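Local atomic coordinates of chitin elicitor-binding protein (Oryza sativa subsp. japonica, PDB entry 5JCD), a protein that binds chitin oligosaccharide elicitors, interacts with CERK1 and takes part in passing on the signal for rice defense responses. Residues Phe101-Asn114 and Asn120-Pro133. Residues are numbered along the deposited sequence; the frame is centred on the assembly and turned at random.
Sequences FNAFVTYQEIAAAN and NKINVSQTLWIPLP
The side-chain amide of Asn114 uses both its O and its N on the backbone of Trp129, joining the second helix of the LysM 1 domain (beta-alpha-alpha-beta) to its closing strand, 127-129. Trp129 N donates to Asn114 OD1 over 2.6 Å, in the carbonyl plane and on a lone pair. In return Asn114 ND2 donates to Trp129 O (3.0 Å), tilted somewhat from both planes. The other ND2 hydrogen goes to Ile110 O one helical turn back, almost straight at 170°, with the acceptor lying in the amide plane. Three bonds thus fix the rotation of the amide, a task suited to asparagine, which carries donor and acceptor on one short flat group. With an alanine here, Trp129 N and O would probably lose their partners on this side, the helix end this tie to the strand, and Ile110 O its side-chain donor. Asn114 also belongs to the experimentally established chitin-binding site, as does Thr127.

Beside these bonds, small Ala113 lets the indole lie close, its CB 3.8 Å from Trp129 CE3, while Pro131 CG packs against the same methyl. The indole NE1 is bonded outside the pair, to Ser79 O. Deeper in, Ile110 and Ile130 run alongside each other, with Ile110 CD1 4.1 Å from Ile130 CD1. Branched Ile130 also serves Phe101: its chi1 of -52° sets CG2 opposite the backbone N, which carries this methyl over the centre of the Phe101 ring in a CH-pi contact, 4.0 Å from the centroid, while Ile130 CG1 reaches Phe101 CE2 at 3.7 Å.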
loop_
_atom_site.group_PDB
_atom_site.type_symbol
_atom_site.label_atom_id
_atom_site.label_comp_id
_atom_site.label_asym_id
_atom_site.label_seq_id
_atom_site.Cartn_x
_atom_site.Cartn_y
_atom_site.Cartn_z
ATOM N N PHE A 101 -6.434 2.131 -6.443
ATOM C CA PHE A 101 -5.392 1.710 -5.522
ATOM C C PHE A 101 -3.966 1.855 -6.064
ATOM O O PHE A 101 -3.060 1.066 -5.716
ATOM C CB PHE A 101 -5.686 0.297 -5.038
ATOM C CG PHE A 101 -6.990 0.195 -4.320
ATOM C CD1 PHE A 101 -7.119 0.675 -3.027
ATOM C CD2 PHE A 101 -8.112 -0.328 -4.956
ATOM C CE1 PHE A 101 -8.322 0.616 -2.361
ATOM C CE2 PHE A 101 -9.334 -0.397 -4.301
ATOM C CZ PHE A 101 -9.442 0.071 -2.999
ATOM N N ASN A 102 -3.781 2.854 -6.931
ATOM C CA ASN A 102 -2.450 3.289 -7.310
ATOM C C ASN A 102 -1.646 2.183 -7.986
ATOM O O ASN A 102 -0.425 2.258 -8.053
ATOM C CB ASN A 102 -1.665 3.739 -6.047
ATOM C CG ASN A 102 -2.203 5.011 -5.404
ATOM O OD1 ASN A 102 -1.677 5.454 -4.382
ATOM N ND2 ASN A 102 -3.218 5.617 -6.001
ATOM N N ALA A 103 -2.327 1.160 -8.486
ATOM C CA ALA A 103 -1.654 -0.052 -8.964
ATOM C C ALA A 103 -0.729 -0.685 -7.908
ATOM O O ALA A 103 0.243 -1.356 -8.262
ATOM C CB ALA A 103 -0.882 0.215 -10.270
ATOM N N PHE A 104 -1.044 -0.504 -6.623
ATOM C CA PHE A 104 -0.316 -1.230 -5.578
ATOM C C PHE A 104 -0.576 -2.719 -5.686
ATOM O O PHE A 104 0.198 -3.525 -5.182
ATOM C CB PHE A 104 -0.661 -0.742 -4.158
ATOM C CG PHE A 104 0.059 0.503 -3.761
ATOM C CD1 PHE A 104 1.449 0.542 -3.766
ATOM C CD2 PHE A 104 -0.641 1.630 -3.360
ATOM C CE1 PHE A 104 2.140 1.698 -3.400
ATOM C CE2 PHE A 104 0.038 2.790 -3.000
ATOM C CZ PHE A 104 1.431 2.821 -3.014
ATOM N N VAL A 105 -1.694 -3.081 -6.310
ATOM C CA VAL A 105 -1.960 -4.473 -6.654
ATOM C C VAL A 105 -2.265 -4.594 -8.145
ATOM O O VAL A 105 -2.697 -3.623 -8.773
ATOM C CB VAL A 105 -3.159 -5.024 -5.882
ATOM C CG1 VAL A 105 -2.921 -4.890 -4.382
ATOM C CG2 VAL A 105 -4.440 -4.291 -6.288
ATOM N N THR A 106 -2.076 -5.783 -8.712
ATOM C CA THR A 106 -2.551 -6.041 -10.080
ATOM C C THR A 106 -3.920 -6.680 -10.042
ATOM O O THR A 106 -4.353 -7.177 -8.996
ATOM C CB THR A 106 -1.645 -7.006 -10.820
ATOM O OG1 THR A 106 -1.725 -8.284 -10.181
ATOM C CG2 THR A 106 -0.221 -6.524 -10.790
ATOM N N TYR A 107 -4.602 -6.688 -11.183
ATOM C CA TYR A 107 -5.948 -7.278 -11.235
ATOM C C TYR A 107 -5.878 -8.776 -10.994
ATOM O O TYR A 107 -6.812 -9.373 -10.444
ATOM C CB TYR A 107 -6.668 -6.930 -12.556
ATOM C CG TYR A 107 -6.096 -7.636 -13.767
ATOM C CD1 TYR A 107 -6.432 -8.953 -14.056
ATOM C CD2 TYR A 107 -5.216 -6.982 -14.616
ATOM C CE1 TYR A 107 -5.899 -9.599 -15.152
ATOM C CE2 TYR A 107 -4.675 -7.617 -15.715
ATOM C CZ TYR A 107 -5.022 -8.928 -15.979
ATOM O OH TYR A 107 -4.497 -9.575 -17.072
ATOM N N GLN A 108 -4.747 -9.371 -11.375
ATOM C CA GLN A 108 -4.468 -10.775 -11.084
ATOM C C GLN A 108 -4.457 -11.033 -9.577
ATOM O O GLN A 108 -5.062 -11.997 -9.102
ATOM C CB GLN A 108 -3.098 -11.181 -11.633
ATOM C CG GLN A 108 -2.909 -11.136 -13.143
ATOM C CD GLN A 108 -2.457 -9.777 -13.649
ATOM O OE1 GLN A 108 -2.849 -8.745 -13.118
ATOM N NE2 GLN A 108 -1.578 -9.778 -14.642
ATOM N N GLU A 109 -3.778 -10.167 -8.823
ATOM C CA GLU A 109 -3.741 -10.304 -7.368
ATOM C C GLU A 109 -5.109 -10.101 -6.776
ATOM O O GLU A 109 -5.477 -10.777 -5.828
ATOM C CB GLU A 109 -2.730 -9.344 -6.722
ATOM C CG GLU A 109 -1.299 -9.750 -6.975
ATOM C CD GLU A 109 -0.319 -8.634 -6.705
ATOM O OE1 GLU A 109 -0.739 -7.456 -6.680
ATOM O OE2 GLU A 109 0.886 -8.928 -6.590
ATOM N N ILE A 110 -5.859 -9.141 -7.305
ATOM C CA ILE A 110 -7.229 -8.991 -6.833
ATOM C C ILE A 110 -8.031 -10.236 -7.202
ATOM O O ILE A 110 -8.940 -10.638 -6.481
ATOM C CB ILE A 110 -7.907 -7.743 -7.397
ATOM C CG1 ILE A 110 -7.038 -6.518 -7.123
ATOM C CG2 ILE A 110 -9.308 -7.589 -6.799
ATOM C CD1 ILE A 110 -7.649 -5.233 -7.583
ATOM N N ALA A 111 -7.672 -10.855 -8.321
ATOM C CA ALA A 111 -8.354 -12.061 -8.757
ATOM C C ALA A 111 -8.080 -13.234 -7.809
ATOM O O ALA A 111 -9.014 -13.842 -7.269
ATOM C CB ALA A 111 -7.968 -12.411 -10.194
ATOM N N ALA A 112 -6.802 -13.527 -7.584
ATOM C CA ALA A 112 -6.430 -14.647 -6.721
ATOM C C ALA A 112 -6.969 -14.497 -5.299
ATOM O O ALA A 112 -7.467 -15.461 -4.719
ATOM C CB ALA A 112 -4.918 -14.814 -6.692
ATOM N N ALA A 113 -6.922 -13.277 -4.772
ATOM C CA ALA A 113 -7.346 -12.994 -3.404
ATOM C C ALA A 113 -8.842 -13.195 -3.143
ATOM O O ALA A 113 -9.244 -13.497 -2.020
ATOM C CB ALA A 113 -6.934 -11.575 -3.017
ATOM N N ASN A 114 -9.675 -13.018 -4.158
ATOM C CA ASN A 114 -11.110 -13.142 -3.931
ATOM C C ASN A 114 -11.677 -14.451 -4.457
ATOM O O ASN A 114 -12.892 -14.627 -4.534
ATOM C CB ASN A 114 -11.851 -11.938 -4.502
ATOM C CG ASN A 114 -11.506 -10.651 -3.780
ATOM O OD1 ASN A 114 -12.137 -10.294 -2.786
ATOM N ND2 ASN A 114 -10.497 -9.942 -4.282
ATOM N N ASN A 120 -11.830 -12.520 -15.551
ATOM C CA ASN A 120 -12.400 -11.284 -15.036
ATOM C C ASN A 120 -13.858 -11.048 -15.446
ATOM O O ASN A 120 -14.183 -10.407 -16.458
ATOM C CB ASN A 120 -11.491 -10.115 -15.375
ATOM C CG ASN A 120 -10.039 -10.471 -15.198
ATOM O OD1 ASN A 120 -9.706 -11.434 -14.494
ATOM N ND2 ASN A 120 -9.158 -9.695 -15.818
ATOM N N LYS A 121 -14.721 -11.667 -14.651
ATOM C CA LYS A 121 -16.153 -11.562 -14.791
ATOM C C LYS A 121 -16.643 -11.204 -13.389
ATOM O O LYS A 121 -16.491 -12.000 -12.462
ATOM C CB LYS A 121 -16.707 -12.897 -15.302
ATOM C CG LYS A 121 -15.705 -13.629 -16.217
ATOM C CD LYS A 121 -15.626 -12.929 -17.577
ATOM C CE LYS A 121 -14.411 -13.350 -18.402
ATOM N NZ LYS A 121 -14.469 -14.752 -18.886
ATOM N N ILE A 122 -17.260 -10.035 -13.226
ATOM C CA ILE A 122 -17.623 -9.571 -11.885
ATOM C C ILE A 122 -18.956 -8.842 -11.840
ATOM O O ILE A 122 -19.444 -8.358 -12.860
ATOM C CB ILE A 122 -16.559 -8.587 -11.307
ATOM C CG1 ILE A 122 -16.548 -7.275 -12.102
ATOM C CG2 ILE A 122 -15.167 -9.216 -11.269
ATOM C CD1 ILE A 122 -15.506 -6.276 -11.651
ATOM N N ASN A 123 -19.557 -8.784 -10.657
ATOM C CA ASN A 123 -20.865 -8.157 -10.517
ATOM C C ASN A 123 -20.879 -6.921 -9.631
ATOM O O ASN A 123 -20.204 -6.865 -8.617
ATOM C CB ASN A 123 -21.868 -9.193 -10.034
ATOM C CG ASN A 123 -22.284 -10.128 -11.144
ATOM O OD1 ASN A 123 -23.315 -9.925 -11.787
ATOM N ND2 ASN A 123 -21.445 -11.124 -11.425
ATOM N N VAL A 124 -21.660 -5.932 -10.032
ATOM C CA VAL A 124 -21.823 -4.694 -9.278
ATOM C C VAL A 124 -22.289 -4.922 -7.833
ATOM O O VAL A 124 -23.086 -5.828 -7.568
ATOM C CB VAL A 124 -22.827 -3.785 -10.000
ATOM C CG1 VAL A 124 -23.043 -2.482 -9.236
ATOM C CG2 VAL A 124 -22.342 -3.513 -11.414
ATOM N N SER A 125 -21.739 -4.126 -6.913
ATOM C CA SER A 125 -22.095 -4.138 -5.484
ATOM C C SER A 125 -21.530 -5.337 -4.723
ATOM O O SER A 125 -21.705 -5.467 -3.501
ATOM C CB SER A 125 -23.607 -3.991 -5.264
ATOM O OG SER A 125 -23.866 -3.347 -4.033
ATOM N N GLN A 126 -20.842 -6.200 -5.460
ATOM C CA GLN A 126 -20.041 -7.266 -4.881
ATOM C C GLN A 126 -18.884 -6.662 -4.057
ATOM O O GLN A 126 -18.348 -5.607 -4.409
ATOM C CB GLN A 126 -19.474 -8.127 -6.007
ATOM C CG GLN A 126 -18.455 -9.174 -5.589
ATOM C CD GLN A 126 -17.865 -9.887 -6.784
ATOM O OE1 GLN A 126 -18.134 -9.526 -7.928
ATOM N NE2 GLN A 126 -17.072 -10.912 -6.529
ATOM N N THR A 127 -18.525 -7.308 -2.948
ATOM C CA THR A 127 -17.405 -6.841 -2.142
ATOM C C THR A 127 -16.119 -7.582 -2.498
ATOM O O THR A 127 -16.091 -8.814 -2.581
ATOM C CB THR A 127 -17.648 -7.026 -0.644
ATOM O OG1 THR A 127 -17.983 -8.393 -0.404
ATOM C CG2 THR A 127 -18.773 -6.115 -0.140
ATOM N N LEU A 128 -15.055 -6.815 -2.705
ATOM C CA LEU A 128 -13.749 -7.370 -3.038
ATOM C C LEU A 128 -12.748 -7.041 -1.925
ATOM O O LEU A 128 -12.707 -5.909 -1.424
ATOM C CB LEU A 128 -13.241 -6.794 -4.363
ATOM C CG LEU A 128 -14.027 -6.965 -5.662
ATOM C CD1 LEU A 128 -13.430 -6.093 -6.759
ATOM C CD2 LEU A 128 -14.015 -8.423 -6.086
ATOM N N TRP A 129 -11.964 -8.034 -1.518
ATOM C CA TRP A 129 -10.839 -7.793 -0.617
ATOM C C TRP A 129 -9.657 -7.316 -1.443
ATOM O O TRP A 129 -9.193 -8.034 -2.322
ATOM C CB TRP A 129 -10.447 -9.078 0.120
ATOM C CG TRP A 129 -9.135 -8.972 0.870
ATOM C CD1 TRP A 129 -8.644 -7.866 1.523
ATOM C CD2 TRP A 129 -8.131 -9.994 1.009
ATOM N NE1 TRP A 129 -7.420 -8.146 2.076
ATOM C CE2 TRP A 129 -7.073 -9.440 1.780
ATOM C CE3 TRP A 129 -8.027 -11.326 0.574
ATOM C CZ2 TRP A 129 -5.921 -10.169 2.121
ATOM C CZ3 TRP A 129 -6.877 -12.056 0.915
ATOM C CH2 TRP A 129 -5.834 -11.468 1.681
ATOM N N ILE A 130 -9.147 -6.128 -1.142
ATOM C CA ILE A 130 -7.970 -5.617 -1.832
ATOM C C ILE A 130 -6.707 -5.930 -1.001
ATOM O O ILE A 130 -6.504 -5.362 0.067
ATOM C CB ILE A 130 -8.091 -4.091 -2.048
ATOM C CG1 ILE A 130 -9.425 -3.735 -2.719
ATOM C CG2 ILE A 130 -6.906 -3.550 -2.829
ATOM C CD1 ILE A 130 -9.639 -4.372 -4.095
ATOM N N PRO A 131 -5.849 -6.832 -1.495
ATOM C CA PRO A 131 -4.649 -7.213 -0.742
ATOM C C PRO A 131 -3.474 -6.245 -0.924
ATOM O O PRO A 131 -2.530 -6.574 -1.631
ATOM C CB PRO A 131 -4.276 -8.554 -1.367
ATOM C CG PRO A 131 -4.697 -8.392 -2.815
ATOM C CD PRO A 131 -5.949 -7.544 -2.779
ATOM N N LEU A 132 -3.516 -5.083 -0.284
ATOM C CA LEU A 132 -2.368 -4.164 -0.309
ATOM C C LEU A 132 -1.075 -4.862 0.121
ATOM O O LEU A 132 -1.054 -5.655 1.082
ATOM C CB LEU A 132 -2.637 -2.964 0.597
ATOM C CG LEU A 132 -3.951 -2.244 0.284
ATOM C CD1 LEU A 132 -4.251 -1.211 1.330
ATOM C CD2 LEU A 132 -3.848 -1.579 -1.093
ATOM N N PRO A 133 0.010 -4.584 -0.601
ATOM C CA PRO A 133 1.268 -5.282 -0.336
ATOM C C PRO A 133 1.959 -4.821 0.957
ATOM O O PRO A 133 2.026 -3.629 1.281
ATOM C CB PRO A 133 2.110 -4.934 -1.564
ATOM C CG PRO A 133 1.624 -3.581 -1.957
ATOM C CD PRO A 133 0.168 -3.511 -1.597
#